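Local structure of cell division inhibitor SulA (Pseudomonas aeruginosa, 1OFU) at residues L19-L24 with H47-R52; L27-D32 with G54-R59; I39-S44 with L62-D67; L74-L79 with R99-R104; T86-L91 with L114-G119. The protein probably halts cell division during the SOS response to DNA damage, binding FtsZ in the presence of GTP and so preventing its polymerization. One frame throughout, in Å; residues are numbered along the deposited sequence.

This chain, the C-terminal part of SulA, forms a parallel sheet with helices on its faces. From the N terminus, interaction 1 closes the loop around strand 35-39 by setting helix 47-52 against helix 13-28. Interaction 2 joins the end of helix 13-28 to the turn before strand 60-63, and interaction 3 aligns the exits of strands 35-39 and 60-63. The segments of these three alternate along the chain, so each pair crosses. Interactions 4 and 5 follow in series and cross each other: 4 pairs helices 68-80 and 96-109, while 5 closes the beta-alpha-beta unit of strands 84-89 and 112-118. Interactions 3 and 5 meet in the same sheet.

Interaction 1: L19-L24 with H47-R52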
# COMPACT_ATOMS: atom_id res chain seq x y z
N LEU D 19 1.83 10.50 3.23
CA LEU D 19 2.95 9.60 2.94
C LEU D 19 2.99 8.47 3.97
O LEU D 19 3.49 7.38 3.69
CB LEU D 19 4.28 10.37 2.98
CG LEU D 19 4.59 11.25 1.75
CD1 LEU D 19 5.81 12.13 2.04
CD2 LEU D 19 4.84 10.36 0.54
N LEU D 20 2.45 8.72 5.16
CA LEU D 20 2.41 7.73 6.23
C LEU D 20 1.39 6.63 5.97
O LEU D 20 1.66 5.45 6.18
CB LEU D 20 2.06 8.43 7.56
CG LEU D 20 1.99 7.61 8.85
CD1 LEU D 20 3.37 7.12 9.23
CD2 LEU D 20 1.41 8.46 9.97
N ALA D 21 0.22 7.05 5.50
CA ALA D 21 -0.91 6.16 5.23
C ALA D 21 -0.62 4.80 4.58
O ALA D 21 -1.05 3.77 5.09
CB ALA D 21 -1.95 6.90 4.41
N PRO D 22 0.11 4.78 3.46
CA PRO D 22 0.40 3.49 2.82
C PRO D 22 1.19 2.51 3.67
O PRO D 22 1.02 1.30 3.54
CB PRO D 22 1.14 3.90 1.53
CG PRO D 22 1.70 5.24 1.84
CD PRO D 22 0.62 5.90 2.64
N ILE D 23 2.03 3.02 4.55
CA ILE D 23 2.84 2.16 5.41
C ILE D 23 1.97 1.57 6.52
O ILE D 23 2.04 0.37 6.82
CB ILE D 23 4.00 2.95 6.03
CG1 ILE D 23 4.97 3.38 4.92
CG2 ILE D 23 4.70 2.12 7.09
CD1 ILE D 23 6.10 4.25 5.39
N LEU D 24 1.14 2.42 7.12
CA LEU D 24 0.25 1.97 8.18
C LEU D 24 -0.78 1.02 7.59
O LEU D 24 -1.13 0.01 8.19
CB LEU D 24 -0.46 3.16 8.82
CG LEU D 24 0.42 4.04 9.70
CD1 LEU D 24 -0.44 5.06 10.43
CD2 LEU D 24 1.18 3.17 10.69
N HIS D 47 -9.34 8.26 15.05
CA HIS D 47 -9.89 7.00 14.61
C HIS D 47 -10.49 7.17 13.22
O HIS D 47 -10.47 6.25 12.41
CB HIS D 47 -10.96 6.51 15.59
CG HIS D 47 -10.40 5.88 16.83
ND1 HIS D 47 -10.98 4.79 17.44
CD2 HIS D 47 -9.32 6.20 17.58
CE1 HIS D 47 -10.27 4.46 18.51
NE2 HIS D 47 -9.27 5.30 18.62
N GLU D 48 -10.99 8.37 12.93
CA GLU D 48 -11.58 8.64 11.63
C GLU D 48 -10.53 8.69 10.53
O GLU D 48 -10.74 8.16 9.44
CB GLU D 48 -12.35 9.96 11.65
CG GLU D 48 -13.85 9.77 11.52
CD GLU D 48 -14.22 8.85 10.36
OE1 GLU D 48 -13.94 9.21 9.20
OE2 GLU D 48 -14.80 7.77 10.61
N TRP D 49 -9.39 9.31 10.82
CA TRP D 49 -8.33 9.39 9.83
C TRP D 49 -7.85 7.98 9.51
O TRP D 49 -7.66 7.63 8.35
CB TRP D 49 -7.14 10.21 10.35
CG TRP D 49 -6.03 10.33 9.34
CD1 TRP D 49 -5.91 11.29 8.37
CD2 TRP D 49 -4.92 9.44 9.16
NE1 TRP D 49 -4.79 11.05 7.60
CE2 TRP D 49 -4.17 9.92 8.06
CE3 TRP D 49 -4.49 8.28 9.81
CZ2 TRP D 49 -3.01 9.28 7.60
CZ3 TRP D 49 -3.33 7.64 9.35
CH2 TRP D 49 -2.61 8.15 8.26
N LEU D 50 -7.67 7.17 10.55
CA LEU D 50 -7.20 5.80 10.41
C LEU D 50 -8.14 4.95 9.57
O LEU D 50 -7.69 4.11 8.77
CB LEU D 50 -7.00 5.16 11.79
CG LEU D 50 -5.82 5.75 12.57
CD1 LEU D 50 -5.84 5.25 14.00
CD2 LEU D 50 -4.51 5.37 11.88
N ARG D 51 -9.44 5.15 9.75
CA ARG D 51 -10.42 4.41 8.97
C ARG D 51 -10.39 4.91 7.53
O ARG D 51 -10.45 4.11 6.59
CB ARG D 51 -11.82 4.58 9.56
CG ARG D 51 -12.04 3.84 10.88
CD ARG D 51 -13.52 3.62 11.17
NE ARG D 51 -14.22 4.85 11.54
CZ ARG D 51 -14.08 5.47 12.70
NH1 ARG D 51 -14.76 6.58 12.96
NH2 ARG D 51 -13.25 4.98 13.62
N ARG D 52 -10.30 6.23 7.34
CA ARG D 52 -10.25 6.79 6.00
C ARG D 52 -8.95 6.39 5.30
O ARG D 52 -8.91 6.29 4.07
CB ARG D 52 -10.37 8.31 6.03
CG ARG D 52 -11.75 8.83 6.37
CD ARG D 52 -11.98 10.21 5.76
NE ARG D 52 -13.33 10.71 6.01
CZ ARG D 52 -13.74 11.20 7.18
NH1 ARG D 52 -12.91 11.27 8.20
NH2 ARG D 52 -14.99 11.63 7.31
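Trp49 pushes the six-membered side of its indole against helix 13-28, meeting Ala21 and Leu24. CG lies anti to the backbone N (chi1 -178°), and the far end of the indole reaches the other helix. The CH2 atom of Trp49 rests 4.0 Å from CA of Ala21, with the Ala21 methyl close beside it. Leu24 comes at the rim instead: its CD1 sits near the indole plane, 4.0 Å from CZ3 of Trp49, and the two side chains cross at about a right angle. The same methyl, Leu24 CD1, also reaches CD2 of Leu50 at 4.3 Å, so it bridges two neighbours on helix 47-52.

No hydrogen bond or salt bridge crosses the contact. Within helix 47-52, Glu48 OE2 pairs with Arg51 NH1 at 2.6 Å in a salt bridge whose hydrogen bond is weak, and NH2 of Arg51 bonds to the backbone of a chain of another protein. On the other side Pro22 interrupts the bonding of its helix and leaves a kink, where O of Leu20 accepts from the N of both Ile23 and Leu24.

The axes cross at -71°, 10.9 Å apart, and the wide gap is bridged mainly by the indole of Trp49. Beyond them, Leu20 packs on Leu9 of strand 4-10, Leu50 on Leu62 of strand 60-63, and Ile23 meets Ile23 of the second subunit.

Interaction 2: L27-D32 with G54-R59; sequences LSEEQD and GLNRER
The carbonyl oxygen of Glu30 is gripped by both terminal nitrogens of Arg59. NH1 of Arg59 donates to Glu30 O over 2.8 Å, the oxygen lying 1° out of the guanidinium plane. The NH2 bond to the same oxygen is modelled as very short, so its exact length is doubtful. Over one face of the guanidinium lies the carbonyl oxygen of Ser28, which is also 3.6 Å from CD of Arg59. The arginine chain bends at chi3 (47°), which turns NE out of the extended line. NH1 has a second partner in the carbonyl oxygen of Arg34, and the side chain leans on His85 of strand 84-89.

A second grip lies nearer the helix. Asn56 N donates to Ser28 OG at 3.0 Å in an almost straight bond (174°), while the Ser28 hydroxyl is also bonded to the carbonyl oxygen of Arg25. CB of Leu55 comes within 3.9 Å of Ser28 OG. Farther out, the Glu29 carboxylate reaches across, its OE2 3.4 Å from CB of Asn56.

The loop opens with Gly54, whose positive phi completes a Schellman motif behind helix 47-52, and tightens into a type I turn from Asn56 to Arg59. It is thus a helix-to-strand connection of the parallel alpha/beta fold, anchored to the end of helix 13-28. It also enters an FtsZ-binding region, where Glu58 OE2 bonds to an aromatic side chain of another protein's chain.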
# COMPACT_ATOMS: atom_id res chain seq x y z
N LEU D 27 1.04 -2.22 6.92
CA LEU D 27 1.29 -2.88 8.20
C LEU D 27 0.02 -3.51 8.78
O LEU D 27 0.06 -4.61 9.32
CB LEU D 27 1.87 -1.88 9.20
CG LEU D 27 3.33 -1.51 8.98
CD1 LEU D 27 3.75 -0.46 9.99
CD2 LEU D 27 4.20 -2.77 9.11
N SER D 28 -1.10 -2.81 8.66
CA SER D 28 -2.35 -3.33 9.20
C SER D 28 -2.78 -4.64 8.54
O SER D 28 -3.62 -5.37 9.08
CB SER D 28 -3.47 -2.30 9.07
OG SER D 28 -3.92 -2.18 7.73
N GLU D 29 -2.20 -4.95 7.38
CA GLU D 29 -2.55 -6.17 6.66
C GLU D 29 -1.50 -7.28 6.77
O GLU D 29 -1.61 -8.29 6.07
CB GLU D 29 -2.78 -5.86 5.18
CG GLU D 29 -3.88 -4.83 4.88
CD GLU D 29 -5.29 -5.37 5.11
OE1 GLU D 29 -5.45 -6.59 5.35
OE2 GLU D 29 -6.24 -4.57 5.04
N GLU D 30 -0.50 -7.10 7.62
CA GLU D 30 0.57 -8.09 7.77
C GLU D 30 0.11 -9.55 7.88
O GLU D 30 -0.85 -9.87 8.57
CB GLU D 30 1.44 -7.75 8.98
CG GLU D 30 2.61 -6.83 8.64
CD GLU D 30 3.59 -7.48 7.68
OE1 GLU D 30 4.50 -6.78 7.19
OE2 GLU D 30 3.46 -8.70 7.42
N GLN D 31 0.83 -10.43 7.19
CA GLN D 31 0.50 -11.85 7.20
C GLN D 31 0.60 -12.43 8.61
O GLN D 31 -0.17 -13.32 8.97
CB GLN D 31 1.41 -12.60 6.23
CG GLN D 31 1.21 -12.17 4.78
CD GLN D 31 2.07 -12.95 3.79
OE1 GLN D 31 3.30 -12.92 3.87
NE2 GLN D 31 1.42 -13.64 2.86
N ASP D 32 1.54 -11.93 9.41
CA ASP D 32 1.69 -12.41 10.79
C ASP D 32 0.39 -12.13 11.54
O ASP D 32 0.05 -10.98 11.78
CB ASP D 32 2.87 -11.70 11.47
CG ASP D 32 3.03 -12.11 12.93
OD1 ASP D 32 4.04 -11.72 13.55
OD2 ASP D 32 2.15 -12.82 13.45
N GLY D 54 -7.89 3.71 5.21
CA GLY D 54 -8.13 2.35 4.77
C GLY D 54 -7.43 1.25 5.55
O GLY D 54 -7.27 0.14 5.03
N LEU D 55 -7.02 1.51 6.78
CA LEU D 55 -6.35 0.47 7.56
C LEU D 55 -7.34 -0.65 7.88
O LEU D 55 -8.55 -0.43 7.91
CB LEU D 55 -5.79 1.02 8.87
CG LEU D 55 -4.94 2.29 8.92
CD1 LEU D 55 -4.06 2.23 10.16
CD2 LEU D 55 -4.07 2.42 7.68
N ASN D 56 -6.83 -1.85 8.11
CA ASN D 56 -7.67 -2.99 8.44
C ASN D 56 -8.18 -2.78 9.88
O ASN D 56 -7.45 -2.95 10.86
CB ASN D 56 -6.86 -4.29 8.33
CG ASN D 56 -7.70 -5.53 8.56
OD1 ASN D 56 -7.26 -6.65 8.30
ND2 ASN D 56 -8.92 -5.34 9.06
N ARG D 57 -9.45 -2.39 9.97
CA ARG D 57 -10.09 -2.10 11.24
C ARG D 57 -10.19 -3.24 12.23
O ARG D 57 -10.49 -3.02 13.40
CB ARG D 57 -11.49 -1.56 10.98
CG ARG D 57 -11.51 -0.43 9.98
CD ARG D 57 -12.92 -0.04 9.61
NE ARG D 57 -12.92 1.01 8.61
CZ ARG D 57 -13.98 1.74 8.29
NH1 ARG D 57 -13.88 2.69 7.37
NH2 ARG D 57 -15.14 1.53 8.90
N GLU D 58 -9.93 -4.46 11.79
CA GLU D 58 -10.03 -5.60 12.70
C GLU D 58 -8.68 -6.05 13.21
O GLU D 58 -8.61 -6.95 14.04
CB GLU D 58 -10.71 -6.78 12.00
CG GLU D 58 -12.09 -6.47 11.42
CD GLU D 58 -13.13 -6.17 12.48
OE1 GLU D 58 -14.25 -5.76 12.12
OE2 GLU D 58 -12.82 -6.34 13.68
N ARG D 59 -7.61 -5.41 12.75
CA ARG D 59 -6.28 -5.85 13.17
C ARG D 59 -5.43 -4.76 13.78
O ARG D 59 -4.22 -4.89 13.90
CB ARG D 59 -5.55 -6.45 11.97
CG ARG D 59 -6.39 -7.45 11.19
CD ARG D 59 -5.51 -8.19 10.22
NE ARG D 59 -4.30 -8.65 10.89
CZ ARG D 59 -3.21 -9.06 10.26
NH1 ARG D 59 -2.15 -9.45 10.96
NH2 ARG D 59 -3.17 -9.07 8.94

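Interaction 3: I39-S44 with L62-D67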
# COMPACT_ATOMS: atom_id res chain seq x y z
N ILE D 39 1.03 3.29 19.47
CA ILE D 39 1.08 3.84 20.82
C ILE D 39 1.21 5.35 20.91
O ILE D 39 2.21 5.94 20.47
CB ILE D 39 2.20 3.17 21.63
CG1 ILE D 39 1.85 1.69 21.80
CG2 ILE D 39 2.38 3.88 22.97
CD1 ILE D 39 2.74 0.93 22.74
N ALA D 40 0.19 5.97 21.48
CA ALA D 40 0.13 7.41 21.67
C ALA D 40 0.47 8.19 20.41
O ALA D 40 1.37 9.04 20.43
CB ALA D 40 1.05 7.82 22.82
N PRO D 41 -0.22 7.92 19.30
CA PRO D 41 0.06 8.65 18.06
C PRO D 41 -0.42 10.09 18.22
O PRO D 41 -1.22 10.37 19.11
CB PRO D 41 -0.75 7.89 17.02
CG PRO D 41 -1.94 7.45 17.81
CD PRO D 41 -1.31 6.94 19.09
N PRO D 42 0.07 11.01 17.38
CA PRO D 42 -0.36 12.40 17.49
C PRO D 42 -1.87 12.58 17.29
O PRO D 42 -2.53 11.76 16.65
CB PRO D 42 0.47 13.10 16.42
CG PRO D 42 0.70 12.02 15.40
CD PRO D 42 1.01 10.83 16.26
N ALA D 43 -2.40 13.67 17.85
CA ALA D 43 -3.82 13.98 17.78
C ALA D 43 -4.35 13.91 16.37
O ALA D 43 -5.52 13.62 16.14
CB ALA D 43 -4.07 15.38 18.37
N SER D 44 -3.48 14.17 15.40
CA SER D 44 -3.85 14.12 14.00
C SER D 44 -4.39 12.74 13.60
O SER D 44 -5.32 12.65 12.81
CB SER D 44 -2.63 14.47 13.14
OG SER D 44 -3.01 14.68 11.80
N LEU D 62 -5.14 0.74 19.11
CA LEU D 62 -4.60 2.08 19.32
C LEU D 62 -4.64 2.34 20.82
O LEU D 62 -5.72 2.39 21.42
CB LEU D 62 -5.44 3.10 18.57
CG LEU D 62 -4.93 4.54 18.40
CD1 LEU D 62 -6.03 5.36 17.76
CD2 LEU D 62 -4.54 5.15 19.73
N LEU D 63 -3.47 2.52 21.43
CA LEU D 63 -3.39 2.77 22.87
C LEU D 63 -2.91 4.18 23.16
O LEU D 63 -2.10 4.73 22.41
CB LEU D 63 -2.44 1.77 23.53
CG LEU D 63 -2.59 0.30 23.16
CD1 LEU D 63 -1.59 -0.52 23.97
CD2 LEU D 63 -4.02 -0.18 23.43
N GLN D 64 -3.39 4.75 24.25
CA GLN D 64 -2.99 6.09 24.64
C GLN D 64 -2.02 6.08 25.81
O GLN D 64 -1.88 5.07 26.50
CB GLN D 64 -4.21 6.94 24.99
CG GLN D 64 -4.86 7.61 23.80
CD GLN D 64 -3.84 8.34 22.94
OE1 GLN D 64 -2.92 8.99 23.45
NE2 GLN D 64 -4.00 8.24 21.62
N ALA D 65 -1.34 7.20 26.01
CA ALA D 65 -0.38 7.36 27.09
C ALA D 65 -0.34 8.85 27.44
O ALA D 65 -0.48 9.69 26.55
CB ALA D 65 1.00 6.89 26.64
N LYS D 66 -0.15 9.17 28.71
CA LYS D 66 -0.14 10.56 29.15
C LYS D 66 1.05 11.38 28.65
O LYS D 66 0.91 12.57 28.37
CB LYS D 66 -0.21 10.64 30.68
CG LYS D 66 0.89 9.90 31.41
CD LYS D 66 0.84 10.18 32.91
CE LYS D 66 -0.49 9.74 33.52
NZ LYS D 66 -0.53 9.98 34.99
N ASP D 67 2.22 10.76 28.57
CA ASP D 67 3.40 11.47 28.08
C ASP D 67 4.46 10.55 27.50
O ASP D 67 4.36 9.32 27.58
CB ASP D 67 4.02 12.33 29.20
CG ASP D 67 4.47 11.51 30.40
OD1 ASP D 67 4.84 10.33 30.23
OD2 ASP D 67 4.47 12.07 31.52
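Ala40 and Leu63 share the one hydrogen bond between these segments. Ala40 N donates to Leu63 O at 2.8 Å and 169°, approaching nearly along the C=O axis. It belongs to a parallel bridge between Ile39 and Leu63, whose CA atoms are 5.0 Å apart and whose side chains rise on the same face of the sheet. Just past the bridge Ala40 takes left-handed backbone angles, and 39-44 leaves the sheet.

Apolar contacts flank that bond. The Ala40 methyl meets the Ala65 methyl, CB to CB, at 3.9 Å. Pro41 uses the CD end of its ring: CD of Pro41 touches CD2 of Leu62 at 3.7 Å, with Pro41 CG close behind, and the two side chains cross obliquely.

Gln64 adds a polar group that touches mainly carbon. Its chain folds at chi2 (-49°), which bends CD back, and the amide atoms lie near the other segment. There NE2 of Gln64 lies 3.9 Å from CD of Pro41, and OE1 of Gln64 stands near CA of Ala40. OE1 also takes a weak hydrogen bond from the following backbone nitrogen, Ala65 N, at 3.5 Å.

Ile39 and Leu63 both pack on Leu74 of helix 68-80, whose start Asp67 caps through OD1 to Ala70 N. Leu62 turns to His47 and Leu50 of helix 47-52. On its other flank Ile39 is hydrogen-bonded through its backbone to Val88 of strand 84-89, while strand 60-63, outermost within the chain, makes backbone hydrogen bonds from Leu62 to a chain of another protein.

Interaction 4: L74-L79 with R99-R104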
# COMPACT_ATOMS: atom_id res chain seq x y z
N LEU D 74 4.97 2.03 27.77
CA LEU D 74 3.86 1.30 27.17
C LEU D 74 4.33 0.60 25.89
O LEU D 74 3.93 -0.53 25.61
CB LEU D 74 2.70 2.24 26.85
CG LEU D 74 1.29 1.62 26.96
CD1 LEU D 74 0.26 2.59 26.40
CD2 LEU D 74 1.23 0.31 26.21
N SER D 75 5.18 1.27 25.11
CA SER D 75 5.69 0.68 23.86
C SER D 75 6.50 -0.59 24.13
O SER D 75 6.29 -1.61 23.48
CB SER D 75 6.55 1.68 23.10
OG SER D 75 5.81 2.82 22.70
N CYS D 76 7.42 -0.52 25.08
CA CYS D 76 8.25 -1.67 25.40
C CYS D 76 7.40 -2.82 25.91
O CYS D 76 7.66 -3.98 25.60
CB CYS D 76 9.29 -1.30 26.46
SG CYS D 76 10.47 -0.02 25.95
N GLU D 77 6.38 -2.49 26.69
CA GLU D 77 5.50 -3.50 27.25
C GLU D 77 4.73 -4.25 26.17
O GLU D 77 4.69 -5.48 26.16
CB GLU D 77 4.52 -2.85 28.24
CG GLU D 77 3.98 -3.81 29.27
CD GLU D 77 5.08 -4.47 30.07
OE1 GLU D 77 5.84 -3.74 30.74
OE2 GLU D 77 5.20 -5.72 30.03
N ALA D 78 4.12 -3.50 25.25
CA ALA D 78 3.36 -4.10 24.15
C ALA D 78 4.27 -4.97 23.28
O ALA D 78 3.84 -5.99 22.74
CB ALA D 78 2.70 -3.01 23.32
N LEU D 79 5.52 -4.55 23.11
CA LEU D 79 6.47 -5.32 22.31
C LEU D 79 6.80 -6.59 23.08
O LEU D 79 6.74 -7.70 22.55
CB LEU D 79 7.76 -4.51 22.09
CG LEU D 79 7.69 -3.35 21.10
CD1 LEU D 79 8.78 -2.34 21.40
CD2 LEU D 79 7.82 -3.89 19.69
N ARG D 99 16.12 3.59 22.63
CA ARG D 99 16.15 2.76 21.42
C ARG D 99 16.58 1.34 21.76
O ARG D 99 16.06 0.37 21.20
CB ARG D 99 17.12 3.33 20.38
CG ARG D 99 16.61 4.52 19.61
CD ARG D 99 17.54 4.84 18.44
NE ARG D 99 16.98 5.84 17.54
CZ ARG D 99 16.73 7.10 17.88
NH1 ARG D 99 16.21 7.94 17.00
NH2 ARG D 99 17.01 7.52 19.11
N LYS D 100 17.54 1.23 22.67
CA LYS D 100 18.03 -0.08 23.08
C LYS D 100 16.91 -0.80 23.82
O LYS D 100 16.66 -1.99 23.60
CB LYS D 100 19.25 0.07 23.98
CG LYS D 100 19.95 -1.24 24.30
CD LYS D 100 20.47 -1.92 23.04
CE LYS D 100 21.19 -3.22 23.37
NZ LYS D 100 21.74 -3.87 22.15
N GLN D 101 16.24 -0.07 24.71
CA GLN D 101 15.13 -0.61 25.50
C GLN D 101 14.06 -1.14 24.55
O GLN D 101 13.57 -2.26 24.72
CB GLN D 101 14.54 0.48 26.39
CG GLN D 101 13.79 -0.04 27.61
CD GLN D 101 13.11 1.07 28.40
OE1 GLN D 101 13.69 2.13 28.62
NE2 GLN D 101 11.89 0.81 28.85
N LEU D 102 13.69 -0.34 23.55
CA LEU D 102 12.68 -0.74 22.57
C LEU D 102 13.15 -1.95 21.79
O LEU D 102 12.38 -2.86 21.50
CB LEU D 102 12.39 0.41 21.60
CG LEU D 102 11.62 1.63 22.14
CD1 LEU D 102 11.45 2.67 21.04
CD2 LEU D 102 10.27 1.17 22.66
N SER D 103 14.44 -1.96 21.45
CA SER D 103 15.02 -3.05 20.69
C SER D 103 14.97 -4.36 21.48
O SER D 103 14.58 -5.41 20.96
CB SER D 103 16.46 -2.72 20.32
OG SER D 103 16.96 -3.66 19.40
N ARG D 104 15.37 -4.29 22.75
CA ARG D 104 15.36 -5.47 23.61
C ARG D 104 13.94 -5.99 23.74
O ARG D 104 13.68 -7.19 23.59
CB ARG D 104 15.92 -5.11 24.99
CG ARG D 104 15.95 -6.26 25.97
CD ARG D 104 16.56 -5.84 27.30
NE ARG D 104 16.57 -6.93 28.27
CZ ARG D 104 15.48 -7.46 28.81
NH1 ARG D 104 15.59 -8.45 29.69
NH2 ARG D 104 14.28 -7.01 28.48
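Leu102 wedges its CD2 methyl between three residues of helix 68-80. The closest is Cys76, whose SG lies 3.5 Å from CD2 of Leu102. Ser75 presents its CB to the same methyl, and CD1 of Leu79 approaches Leu102 CD2 at 4.0 Å. Leu79 CD1 also rests on the backbone, 3.6 Å from the carbonyl oxygen of Leu102.

Gln101 takes up the outer side of the sulfur. Its CG is anti to the backbone N (chi1 -157°) and the chain is extended beyond it; SG of Cys76 is 3.7 Å from CG of Gln101 and 3.3 Å from NE2 of Gln101. The thiol therefore sits between the leucine methyl and the glutamine.

The backbones are near enough for the small Cys76 and Ser75 to take part, with Cys76 CA and Leu102 CA 5.3 Å apart. The two helices run in nearly the same direction, 19° apart, with 8.9 Å between their axes. Cys76 and Leu79 continue onto Ala105, and Leu102 reaches Phe4 of strand 4-10. Ser75 turns its OG to the Ala71 carbonyl oxygen and to the hydroxyl of Ser89 in the sheet below.

With no hydrogen bond between the segments, this pairing of neighbouring helices on one face of the sheet rests on van der Waals packing of the leucines, the sulfur and the Gln101 chain, while the Ser75 hydroxyl is satisfied by Ala71 and Ser89.

Interaction 5: T86-L91 with L114-G119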
# COMPACT_ATOMS: atom_id res chain seq x y z
N THR D 86 3.94 -5.60 15.08
CA THR D 86 4.59 -4.29 15.04
C THR D 86 3.99 -3.33 16.04
O THR D 86 2.77 -3.20 16.14
CB THR D 86 4.45 -3.63 13.64
OG1 THR D 86 4.75 -4.58 12.63
CG2 THR D 86 5.41 -2.45 13.52
N VAL D 87 4.85 -2.64 16.78
CA VAL D 87 4.40 -1.65 17.74
C VAL D 87 4.96 -0.32 17.23
O VAL D 87 6.18 -0.16 17.14
CB VAL D 87 4.94 -1.91 19.17
CG1 VAL D 87 4.54 -0.76 20.07
CG2 VAL D 87 4.37 -3.21 19.71
N VAL D 88 4.08 0.61 16.89
CA VAL D 88 4.48 1.90 16.37
C VAL D 88 4.43 3.01 17.41
O VAL D 88 3.38 3.33 17.96
CB VAL D 88 3.59 2.31 15.17
CG1 VAL D 88 4.13 3.60 14.54
CG2 VAL D 88 3.53 1.18 14.15
N SER D 89 5.60 3.60 17.64
CA SER D 89 5.74 4.69 18.60
C SER D 89 5.93 6.00 17.85
O SER D 89 6.31 6.01 16.68
CB SER D 89 6.97 4.45 19.48
OG SER D 89 6.97 3.14 20.02
N TRP D 90 5.65 7.09 18.55
CA TRP D 90 5.81 8.43 18.00
C TRP D 90 6.60 9.20 19.04
O TRP D 90 6.14 10.22 19.55
CB TRP D 90 4.44 9.09 17.77
CG TRP D 90 3.84 8.76 16.45
CD1 TRP D 90 3.96 9.46 15.27
CD2 TRP D 90 3.04 7.61 16.14
NE1 TRP D 90 3.29 8.81 14.26
CE2 TRP D 90 2.71 7.68 14.77
CE3 TRP D 90 2.56 6.53 16.90
CZ2 TRP D 90 1.93 6.71 14.13
CZ3 TRP D 90 1.78 5.57 16.27
CH2 TRP D 90 1.47 5.66 14.90
N LEU D 91 7.78 8.69 19.35
CA LEU D 91 8.65 9.29 20.36
C LEU D 91 9.75 10.21 19.82
O LEU D 91 10.48 9.85 18.89
CB LEU D 91 9.27 8.19 21.21
CG LEU D 91 8.26 7.33 21.98
CD1 LEU D 91 8.96 6.14 22.62
CD2 LEU D 91 7.57 8.19 23.02
N LEU D 114 8.79 0.15 15.65
CA LEU D 114 8.90 1.20 14.65
C LEU D 114 8.55 2.54 15.26
O LEU D 114 7.43 2.74 15.74
CB LEU D 114 7.97 0.92 13.46
CG LEU D 114 7.83 2.01 12.39
CD1 LEU D 114 9.17 2.22 11.67
CD2 LEU D 114 6.76 1.61 11.38
N ASN D 115 9.51 3.46 15.26
CA ASN D 115 9.24 4.78 15.79
C ASN D 115 9.08 5.73 14.63
O ASN D 115 9.82 5.65 13.64
CB ASN D 115 10.37 5.27 16.69
CG ASN D 115 9.95 6.47 17.52
OD1 ASN D 115 8.97 6.40 18.26
ND2 ASN D 115 10.68 7.58 17.39
N ILE D 116 8.10 6.62 14.74
CA ILE D 116 7.84 7.59 13.70
C ILE D 116 7.98 9.00 14.22
O ILE D 116 7.55 9.31 15.33
CB ILE D 116 6.42 7.35 13.11
CG1 ILE D 116 6.39 5.97 12.45
CG2 ILE D 116 6.04 8.47 12.12
CD1 ILE D 116 5.06 5.58 11.88
N ARG D 117 8.62 9.85 13.43
CA ARG D 117 8.84 11.24 13.78
C ARG D 117 8.31 12.12 12.66
O ARG D 117 8.70 11.95 11.50
CB ARG D 117 10.33 11.51 13.95
CG ARG D 117 10.99 10.73 15.06
CD ARG D 117 12.49 10.67 14.86
NE ARG D 117 13.07 11.97 14.53
CZ ARG D 117 14.36 12.19 14.34
NH1 ARG D 117 14.79 13.41 14.04
NH2 ARG D 117 15.24 11.20 14.45
N LEU D 118 7.43 13.04 13.00
CA LEU D 118 6.86 13.96 12.02
C LEU D 118 7.36 15.37 12.31
O LEU D 118 7.79 15.66 13.43
CB LEU D 118 5.33 13.92 12.10
CG LEU D 118 4.69 12.53 11.96
CD1 LEU D 118 3.18 12.65 12.08
CD2 LEU D 118 5.08 11.92 10.62
N GLY D 119 7.32 16.25 11.31
CA GLY D 119 7.78 17.61 11.51
C GLY D 119 8.17 18.33 10.23
O GLY D 119 7.98 17.76 9.15
OXT GLY D 119 8.67 19.48 10.31
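Val88 and Ile116 meet at the apolar centre, where CG1 of Val88 stands only 3.4 Å from CD1 of Ile116, tighter than usual for two carbons. Trp90 lies beside them, and both residues are over the same face of its indole. Ile116 CB makes a CH-pi contact there, 4.0 Å from the centroid of the five-membered ring and 25° off the normal. Its CG2 is 3.5 Å from Trp90 NE1, a buried nitrogen with no hydrogen-bonding partner in the model. Pro41 and Leu38 also pack on this tryptophan.

Around the centre the backbones pair as parallel strands. Leu114 N donates to Val87 O at 3.0 Å, Ser89 N to Leu114 O at 2.8 Å, and Ile116 N to Ser89 O at 2.7 Å. Val88 CA adds a CA-H...O contact to the Leu114 oxygen.

Past Trp90 an amide takes over. Asn115 has CG anti to its backbone N (chi1 -166°), and its two polar atoms clasp the backbone of Leu91. OD1 of Asn115 accepts from Leu91 N at 2.8 Å on a lone pair, and ND2 of Asn115 donates to Leu91 O at 2.7 Å. ND2 is bonded to Glu6 OE2 as well, which should help fix the amide's rotation.

Side-chain bonds thus carry on the pairing where strand 84-89 has ended, so the beta-alpha-beta unit is held by backbone hydrogen bonds, by apolar packing beside Trp90 and by the Asn115 amide past the strand's end.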